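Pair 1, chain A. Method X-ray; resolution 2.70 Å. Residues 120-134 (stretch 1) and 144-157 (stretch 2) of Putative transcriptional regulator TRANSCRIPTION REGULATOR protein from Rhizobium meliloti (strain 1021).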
# COMPACT_ATOMS: atom_id res chain seq x y z
N PRO A 120 -3.93 1.27 10.80
CA PRO A 120 -2.56 1.74 10.80
C PRO A 120 -1.84 1.67 9.44
O PRO A 120 -0.65 2.00 9.35
CB PRO A 120 -1.87 0.82 11.81
CG PRO A 120 -2.63 -0.45 11.72
CD PRO A 120 -4.04 -0.09 11.37
N ILE A 121 -2.54 1.26 8.39
CA ILE A 121 -1.92 1.08 7.08
C ILE A 121 -2.13 2.37 6.27
O ILE A 121 -3.27 2.83 6.11
CB ILE A 121 -2.52 -0.16 6.35
CG1 ILE A 121 -2.22 -1.43 7.15
CG2 ILE A 121 -1.95 -0.29 4.94
CD1 ILE A 121 -3.05 -2.64 6.76
N ASP A 122 -1.02 2.95 5.81
CA ASP A 122 -1.06 4.12 4.93
C ASP A 122 0.01 4.07 3.84
O ASP A 122 0.47 5.11 3.33
CB ASP A 122 -0.91 5.39 5.75
CG ASP A 122 0.39 5.43 6.52
OD1 ASP A 122 1.11 4.41 6.58
OD2 ASP A 122 0.69 6.50 7.08
N HIS A 123 0.39 2.86 3.46
CA HIS A 123 1.46 2.67 2.50
C HIS A 123 1.06 3.33 1.18
O HIS A 123 -0.13 3.54 0.91
CB HIS A 123 1.72 1.17 2.27
CG HIS A 123 2.28 0.45 3.45
ND1 HIS A 123 1.60 0.32 4.64
CD2 HIS A 123 3.45 -0.21 3.63
CE1 HIS A 123 2.33 -0.36 5.50
NE2 HIS A 123 3.46 -0.71 4.91
N TRP A 124 2.05 3.67 0.37
CA TRP A 124 1.83 4.02 -1.03
C TRP A 124 1.78 2.68 -1.77
O TRP A 124 2.70 1.87 -1.69
CB TRP A 124 2.98 4.87 -1.57
CG TRP A 124 3.32 6.04 -0.71
CD1 TRP A 124 4.32 6.12 0.19
CD2 TRP A 124 2.65 7.31 -0.68
NE1 TRP A 124 4.32 7.35 0.79
CE2 TRP A 124 3.30 8.10 0.27
CE3 TRP A 124 1.55 7.84 -1.36
CZ2 TRP A 124 2.91 9.40 0.56
CZ3 TRP A 124 1.15 9.13 -1.07
CH2 TRP A 124 1.84 9.90 -0.12
N ASN A 125 0.68 2.44 -2.47
CA ASN A 125 0.48 1.19 -3.18
C ASN A 125 0.67 1.46 -4.67
O ASN A 125 0.02 2.34 -5.24
CB ASN A 125 -0.94 0.66 -2.89
CG ASN A 125 -1.13 -0.83 -3.21
OD1 ASN A 125 -2.26 -1.28 -3.28
ND2 ASN A 125 -0.05 -1.58 -3.37
N VAL A 126 1.58 0.72 -5.27
CA VAL A 126 1.72 0.69 -6.72
C VAL A 126 1.57 -0.74 -7.16
O VAL A 126 2.17 -1.64 -6.57
CB VAL A 126 3.08 1.24 -7.14
CG1 VAL A 126 3.42 0.84 -8.57
CG2 VAL A 126 3.07 2.76 -6.99
N GLY A 127 0.75 -0.96 -8.18
CA GLY A 127 0.43 -2.33 -8.61
C GLY A 127 0.43 -2.45 -10.11
O GLY A 127 -0.23 -1.67 -10.79
N LEU A 128 1.18 -3.43 -10.62
CA LEU A 128 1.27 -3.73 -12.05
C LEU A 128 0.47 -4.97 -12.37
O LEU A 128 0.61 -5.97 -11.68
CB LEU A 128 2.71 -4.02 -12.41
CG LEU A 128 3.01 -4.42 -13.85
CD1 LEU A 128 2.64 -3.29 -14.80
CD2 LEU A 128 4.48 -4.80 -13.96
N PHE A 129 -0.31 -4.94 -13.45
CA PHE A 129 -1.06 -6.13 -13.90
C PHE A 129 -0.31 -6.84 -15.02
O PHE A 129 0.00 -6.22 -16.05
CB PHE A 129 -2.46 -5.74 -14.39
CG PHE A 129 -3.44 -5.47 -13.27
CD1 PHE A 129 -3.20 -4.48 -12.33
CD2 PHE A 129 -4.60 -6.21 -13.16
CE1 PHE A 129 -4.09 -4.24 -11.30
CE2 PHE A 129 -5.49 -5.98 -12.13
CZ PHE A 129 -5.24 -5.00 -11.20
N ARG A 130 -0.02 -8.13 -14.83
CA ARG A 130 0.46 -8.99 -15.91
C ARG A 130 -0.74 -9.30 -16.81
O ARG A 130 -0.66 -9.18 -18.03
CB ARG A 130 1.06 -10.30 -15.40
CG ARG A 130 2.06 -10.17 -14.25
CD ARG A 130 3.09 -9.10 -14.55
NE ARG A 130 4.27 -9.21 -13.71
CZ ARG A 130 5.37 -8.48 -13.88
NH1 ARG A 130 5.45 -7.59 -14.87
NH2 ARG A 130 6.41 -8.64 -13.06
N SER A 131 -1.83 -9.72 -16.18
CA SER A 131 -3.11 -9.94 -16.84
C SER A 131 -4.26 -9.46 -15.96
O SER A 131 -4.11 -9.35 -14.76
CB SER A 131 -3.29 -11.42 -17.12
OG SER A 131 -3.34 -12.14 -15.91
N GLY A 132 -5.40 -9.22 -16.58
CA GLY A 132 -6.60 -8.75 -15.91
C GLY A 132 -6.76 -7.25 -16.03
O GLY A 132 -5.94 -6.56 -16.63
N ARG A 133 -7.80 -6.75 -15.40
CA ARG A 133 -8.23 -5.37 -15.51
C ARG A 133 -8.91 -5.06 -14.20
O ARG A 133 -9.65 -5.90 -13.70
CB ARG A 133 -9.22 -5.17 -16.67
CG ARG A 133 -8.56 -5.28 -18.02
CD ARG A 133 -9.41 -4.81 -19.19
NE ARG A 133 -8.55 -4.56 -20.36
CZ ARG A 133 -7.77 -3.50 -20.53
NH1 ARG A 133 -7.72 -2.51 -19.63
NH2 ARG A 133 -7.02 -3.39 -21.63
N SER A 134 -8.62 -3.90 -13.63
CA SER A 134 -9.38 -3.42 -12.49
C SER A 134 -10.06 -2.13 -12.89
O SER A 134 -9.70 -1.52 -13.86
CB SER A 134 -8.49 -3.26 -11.27
OG SER A 134 -7.62 -2.16 -11.43
N GLU A 144 -9.25 2.92 -14.83
CA GLU A 144 -9.13 1.55 -15.33
C GLU A 144 -7.68 1.20 -15.56
O GLU A 144 -6.98 1.91 -16.26
CB GLU A 144 -9.90 1.39 -16.63
CG GLU A 144 -9.93 -0.06 -17.09
CD GLU A 144 -10.45 -0.25 -18.48
OE1 GLU A 144 -10.79 0.75 -19.15
OE2 GLU A 144 -10.52 -1.43 -18.90
N THR A 145 -7.25 0.08 -14.99
CA THR A 145 -5.88 -0.40 -15.10
C THR A 145 -5.97 -1.72 -15.80
O THR A 145 -6.67 -2.61 -15.33
CB THR A 145 -5.24 -0.63 -13.71
OG1 THR A 145 -5.15 0.62 -12.98
CG2 THR A 145 -3.85 -1.24 -13.84
N GLY A 146 -5.28 -1.86 -16.92
CA GLY A 146 -5.24 -3.12 -17.67
C GLY A 146 -3.85 -3.70 -17.73
O GLY A 146 -2.92 -3.14 -17.16
N PRO A 147 -3.69 -4.83 -18.45
CA PRO A 147 -2.39 -5.51 -18.54
C PRO A 147 -1.25 -4.57 -18.93
O PRO A 147 -1.42 -3.71 -19.80
CB PRO A 147 -2.63 -6.56 -19.63
CG PRO A 147 -4.10 -6.82 -19.58
CD PRO A 147 -4.69 -5.46 -19.34
N GLY A 148 -0.12 -4.73 -18.25
CA GLY A 148 1.07 -3.93 -18.50
C GLY A 148 0.99 -2.50 -18.02
O GLY A 148 1.82 -1.69 -18.39
N GLU A 149 -0.00 -2.20 -17.18
CA GLU A 149 -0.16 -0.86 -16.59
C GLU A 149 -0.12 -0.95 -15.08
O GLU A 149 -0.45 -1.99 -14.50
CB GLU A 149 -1.49 -0.25 -16.98
CG GLU A 149 -1.79 -0.23 -18.46
CD GLU A 149 -2.98 0.65 -18.76
OE1 GLU A 149 -4.10 0.31 -18.31
OE2 GLU A 149 -2.79 1.70 -19.42
N PHE A 150 0.23 0.18 -14.45
CA PHE A 150 0.21 0.33 -13.00
C PHE A 150 -0.96 1.16 -12.53
O PHE A 150 -1.31 2.15 -13.18
CB PHE A 150 1.45 1.06 -12.49
CG PHE A 150 2.73 0.35 -12.74
CD1 PHE A 150 3.39 0.49 -13.95
CD2 PHE A 150 3.31 -0.42 -11.74
CE1 PHE A 150 4.60 -0.15 -14.17
CE2 PHE A 150 4.52 -1.07 -11.95
CZ PHE A 150 5.16 -0.94 -13.17
N PHE A 151 -1.53 0.81 -11.38
CA PHE A 151 -2.29 1.77 -10.58
C PHE A 151 -1.33 2.37 -9.55
O PHE A 151 -0.39 1.70 -9.10
CB PHE A 151 -3.54 1.16 -9.91
CG PHE A 151 -3.26 0.21 -8.77
CD1 PHE A 151 -2.96 0.67 -7.49
CD2 PHE A 151 -3.32 -1.17 -8.96
CE1 PHE A 151 -2.70 -0.22 -6.45
CE2 PHE A 151 -3.07 -2.06 -7.92
CZ PHE A 151 -2.76 -1.59 -6.67
N PHE A 152 -1.58 3.62 -9.19
CA PHE A 152 -0.99 4.22 -8.00
C PHE A 152 -2.11 4.70 -7.06
O PHE A 152 -3.07 5.33 -7.50
CB PHE A 152 -0.06 5.37 -8.35
CG PHE A 152 0.24 6.28 -7.19
CD1 PHE A 152 1.12 5.89 -6.19
CD2 PHE A 152 -0.41 7.51 -7.08
CE1 PHE A 152 1.37 6.72 -5.12
CE2 PHE A 152 -0.16 8.34 -6.00
CZ PHE A 152 0.73 7.95 -5.02
N ARG A 153 -1.94 4.42 -5.77
CA ARG A 153 -2.92 4.73 -4.73
C ARG A 153 -2.26 4.80 -3.35
O ARG A 153 -1.44 3.94 -3.01
CB ARG A 153 -4.00 3.63 -4.66
CG ARG A 153 -5.25 3.89 -5.48
CD ARG A 153 -6.40 3.02 -5.01
NE ARG A 153 -6.10 1.60 -5.14
CZ ARG A 153 -6.15 0.89 -6.28
NH1 ARG A 153 -6.46 1.43 -7.47
NH2 ARG A 153 -5.85 -0.41 -6.23
N SER A 154 -2.63 5.80 -2.55
CA SER A 154 -2.37 5.74 -1.11
C SER A 154 -3.41 4.89 -0.41
O SER A 154 -4.61 4.95 -0.72
CB SER A 154 -2.39 7.10 -0.49
OG SER A 154 -2.11 6.95 0.90
N LEU A 155 -2.96 4.11 0.57
CA LEU A 155 -3.86 3.32 1.39
C LEU A 155 -4.52 4.13 2.51
O LEU A 155 -5.29 3.58 3.30
CB LEU A 155 -3.13 2.11 1.95
CG LEU A 155 -2.53 1.17 0.91
CD1 LEU A 155 -1.88 0.00 1.62
CD2 LEU A 155 -3.59 0.67 -0.06
N GLY A 156 -4.20 5.42 2.60
CA GLY A 156 -4.87 6.35 3.49
C GLY A 156 -6.13 7.00 2.96
O GLY A 156 -6.88 7.61 3.74
N TYR A 157 -6.36 6.93 1.64
CA TYR A 157 -7.62 7.39 1.04
C TYR A 157 -8.49 6.18 0.71
O TYR A 157 -7.97 5.16 0.25
CB TYR A 157 -7.39 8.18 -0.25
CG TYR A 157 -7.00 9.61 -0.05
CD1 TYR A 157 -7.87 10.51 0.57
CD2 TYR A 157 -5.77 10.09 -0.53
CE1 TYR A 157 -7.51 11.84 0.74
CE2 TYR A 157 -5.41 11.43 -0.38
CZ TYR A 157 -6.28 12.30 0.26
OH TYR A 157 -5.93 13.63 0.41

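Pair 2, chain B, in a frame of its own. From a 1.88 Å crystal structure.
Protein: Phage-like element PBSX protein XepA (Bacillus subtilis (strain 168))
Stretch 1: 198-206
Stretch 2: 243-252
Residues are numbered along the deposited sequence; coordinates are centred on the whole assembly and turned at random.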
# COMPACT_ATOMS: atom_id res chain seq x y z
N ALA B 198 7.47 15.97 -22.25
CA ALA B 198 7.96 15.24 -23.42
C ALA B 198 9.44 15.53 -23.65
O ALA B 198 9.93 16.61 -23.31
CB ALA B 198 7.12 15.55 -24.64
N ALA B 199 10.15 14.55 -24.22
CA ALA B 199 11.56 14.68 -24.57
C ALA B 199 11.76 14.61 -26.09
O ALA B 199 12.77 15.08 -26.61
CB ALA B 199 12.34 13.58 -23.88
N HIS B 200 10.80 14.01 -26.80
CA HIS B 200 10.95 13.70 -28.21
C HIS B 200 9.68 14.11 -28.95
O HIS B 200 8.58 13.97 -28.42
CB HIS B 200 11.33 12.22 -28.39
CG HIS B 200 11.67 11.87 -29.80
ND1 HIS B 200 12.94 12.13 -30.35
CD2 HIS B 200 10.93 11.32 -30.79
CE1 HIS B 200 12.97 11.72 -31.60
NE2 HIS B 200 11.74 11.23 -31.91
N LEU B 201 9.83 14.60 -30.19
CA LEU B 201 8.68 15.02 -30.98
C LEU B 201 8.89 14.58 -32.43
O LEU B 201 9.97 14.78 -33.00
CB LEU B 201 8.56 16.54 -30.88
CG LEU B 201 7.57 17.21 -31.84
CD1 LEU B 201 6.12 16.90 -31.47
CD2 LEU B 201 7.85 18.71 -31.92
N LEU B 202 7.85 13.97 -33.01
CA LEU B 202 7.84 13.66 -34.44
C LEU B 202 6.77 14.52 -35.10
O LEU B 202 5.62 14.51 -34.65
CB LEU B 202 7.55 12.17 -34.64
CG LEU B 202 7.57 11.73 -36.10
CD1 LEU B 202 8.99 11.76 -36.66
CD2 LEU B 202 6.94 10.37 -36.31
N VAL B 203 7.15 15.29 -36.12
CA VAL B 203 6.26 16.24 -36.77
C VAL B 203 6.09 15.84 -38.23
O VAL B 203 7.07 15.70 -38.95
CB VAL B 203 6.79 17.69 -36.72
CG1 VAL B 203 5.85 18.64 -37.47
CG2 VAL B 203 7.01 18.21 -35.31
N GLU B 204 4.82 15.70 -38.65
CA GLU B 204 4.50 15.43 -40.04
C GLU B 204 4.00 16.71 -40.72
O GLU B 204 3.18 17.44 -40.17
CB GLU B 204 3.44 14.32 -40.14
CG GLU B 204 3.42 13.71 -41.54
CD GLU B 204 2.32 12.71 -41.85
OE1 GLU B 204 1.72 12.18 -40.88
OE2 GLU B 204 2.09 12.47 -43.07
N VAL B 205 4.49 16.95 -41.94
CA VAL B 205 4.12 18.08 -42.78
C VAL B 205 3.47 17.49 -44.04
O VAL B 205 4.08 16.66 -44.72
CB VAL B 205 5.35 18.93 -43.16
CG1 VAL B 205 4.97 20.10 -44.07
CG2 VAL B 205 6.11 19.41 -41.92
N TYR B 206 2.22 17.89 -44.32
CA TYR B 206 1.49 17.29 -45.43
C TYR B 206 0.35 18.21 -45.87
O TYR B 206 -0.22 18.94 -45.07
CB TYR B 206 0.95 15.91 -45.04
CG TYR B 206 -0.01 15.92 -43.88
CD1 TYR B 206 0.45 15.96 -42.58
CD2 TYR B 206 -1.39 15.87 -44.08
CE1 TYR B 206 -0.42 15.98 -41.49
CE2 TYR B 206 -2.27 15.86 -43.00
CZ TYR B 206 -1.79 15.93 -41.71
OH TYR B 206 -2.62 15.94 -40.63
N LEU B 243 11.21 23.17 -47.06
CA LEU B 243 10.42 23.60 -48.21
C LEU B 243 9.60 22.41 -48.71
O LEU B 243 8.88 22.55 -49.69
CB LEU B 243 11.39 24.04 -49.32
CG LEU B 243 11.72 25.51 -49.58
CD1 LEU B 243 11.45 26.41 -48.41
CD2 LEU B 243 13.14 25.67 -50.06
N GLY B 244 9.72 21.25 -48.05
CA GLY B 244 9.09 20.02 -48.51
C GLY B 244 7.78 19.71 -47.77
O GLY B 244 7.38 20.44 -46.85
N LYS B 245 7.15 18.59 -48.15
CA LYS B 245 5.96 18.09 -47.49
C LYS B 245 5.90 16.58 -47.74
O LYS B 245 6.77 16.05 -48.43
CB LYS B 245 4.71 18.78 -48.05
CG LYS B 245 4.45 18.47 -49.52
CD LYS B 245 3.27 19.25 -50.06
CE LYS B 245 3.11 19.02 -51.55
NZ LYS B 245 1.72 19.29 -51.97
N ALA B 246 4.87 15.91 -47.20
CA ALA B 246 4.84 14.45 -47.20
C ALA B 246 6.14 13.95 -46.55
O ALA B 246 6.81 13.06 -47.06
CB ALA B 246 4.63 13.89 -48.61
N GLU B 247 6.50 14.56 -45.42
CA GLU B 247 7.72 14.21 -44.73
C GLU B 247 7.51 14.38 -43.23
O GLU B 247 6.56 15.03 -42.81
CB GLU B 247 8.90 15.02 -45.28
CG GLU B 247 8.70 16.50 -45.17
CD GLU B 247 9.76 17.42 -45.76
OE1 GLU B 247 10.41 17.07 -46.77
OE2 GLU B 247 9.94 18.50 -45.20
N ALA B 248 8.39 13.75 -42.45
CA ALA B 248 8.31 13.83 -41.00
C ALA B 248 9.70 14.14 -40.45
O ALA B 248 10.70 13.63 -40.95
CB ALA B 248 7.77 12.54 -40.43
N TRP B 249 9.72 14.93 -39.38
CA TRP B 249 10.94 15.46 -38.78
C TRP B 249 10.93 15.10 -37.30
O TRP B 249 9.93 15.34 -36.63
CB TRP B 249 10.98 16.97 -38.98
CG TRP B 249 11.15 17.39 -40.41
CD1 TRP B 249 10.17 17.57 -41.36
CD2 TRP B 249 12.41 17.69 -41.05
NE1 TRP B 249 10.74 17.97 -42.55
CE2 TRP B 249 12.11 18.06 -42.39
CE3 TRP B 249 13.74 17.70 -40.62
CZ2 TRP B 249 13.11 18.44 -43.28
CZ3 TRP B 249 14.72 18.07 -41.51
CH2 TRP B 249 14.41 18.43 -42.83
N ALA B 250 12.06 14.56 -36.81
CA ALA B 250 12.22 14.16 -35.43
C ALA B 250 13.02 15.22 -34.68
O ALA B 250 14.06 15.66 -35.17
CB ALA B 250 12.89 12.80 -35.36
N PHE B 251 12.54 15.61 -33.48
CA PHE B 251 13.20 16.64 -32.68
C PHE B 251 13.43 16.14 -31.26
O PHE B 251 12.59 15.45 -30.68
CB PHE B 251 12.32 17.89 -32.55
CG PHE B 251 11.98 18.55 -33.85
CD1 PHE B 251 10.91 18.11 -34.63
CD2 PHE B 251 12.75 19.61 -34.32
CE1 PHE B 251 10.61 18.73 -35.83
CE2 PHE B 251 12.45 20.22 -35.53
CZ PHE B 251 11.38 19.79 -36.27
N ASP B 252 14.58 16.52 -30.71
CA ASP B 252 14.86 16.40 -29.30
C ASP B 252 14.41 17.70 -28.63
O ASP B 252 14.97 18.76 -28.91
CB ASP B 252 16.36 16.15 -29.07
CG ASP B 252 16.82 16.19 -27.61
OD1 ASP B 252 15.94 16.17 -26.69
OD2 ASP B 252 18.05 16.23 -27.40

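Two antiparallel strands can keep one backbone frame while filling it with quite different side chains, and these two pairs show how. In both, neighbouring strands run antiparallel, at 167° in pair 1 and 159° in pair 2, with their axes approaching to 4.5 Å; the backbones of fourteen central residues superpose with an RMSD of 0.5 Å. The ladder of N125(A) to F129(A) falls on that of L201(B) to V205(B), and E149(A) to R153(A) on E247(B) to F251(B).

The hydrogen bonds match accordingly. G127(A) N donates to F151(A) O at 3.0 Å and F151(A) N to G127(A) O at 2.9 Å; at the equivalent positions, V203(B) N to W249(B) O and W249(B) N to V203(B) O both measure 2.8 Å. The ladders also end alike. F129(A) N reaches E149(A) O at 3.1 Å, as V205(B) N reaches E247(B) O at 3.0 Å. The carbonyl of the same residue then receives the incoming loop: G148(A) N binds F129(A) O at 2.7 Å, whereas in pair 2 V205(B) O takes a weak, poorly angled bond from A246(B) N at 2.7 Å and a longer but straighter one from E247(B) N at 3.3 Å.

The side chains diverge most at the central hydrogen-bonded pair. In pair 1 the glycine leaves room for an aromatic ring: F151(A), with chi1 in p, folds across the partner strand, and G127(A) CA lies over its face, 3.9 Å from the ring centroid. A CB on G127(A) would fall 2.3 Å from F151(A) CE2. Pair 2 has V203(B) here, and the matching W249(B) adopts m; the side-chain centres of F151(A) and W249(B) lie 5.6 Å apart although their CA atoms nearly coincide. W249(B) NE1 instead bonds E247(B) OE2 along its own strand at 2.8 Å, while V203(B) CG2 packs diagonally against F251(B) CE1 at 3.7 Å. F251(B) occupies the position of R153(A).

On the other face, bulk is distributed differently. L128(A) CD1 sits over the F150(A) ring, 3.8 Å from its centroid, and V126(A) CG1 meets F150(A) CD2 at 3.4 Å. In pair 2, A248(B) and A250(B) stand at the positions of F150(A) and F152(A), and the larger L202(B), matching V126(A), reaches across to both: its CD1 lies 4.0 Å from A248(B) CB and 4.2 Å from A250(B) CB. E204(B), in the place of L128(A), has its carboxylate hydrogen-bonded elsewhere in the structure. The backbone thus fixes where side chains start, while residue size and rotamer decide which neighbours they meet.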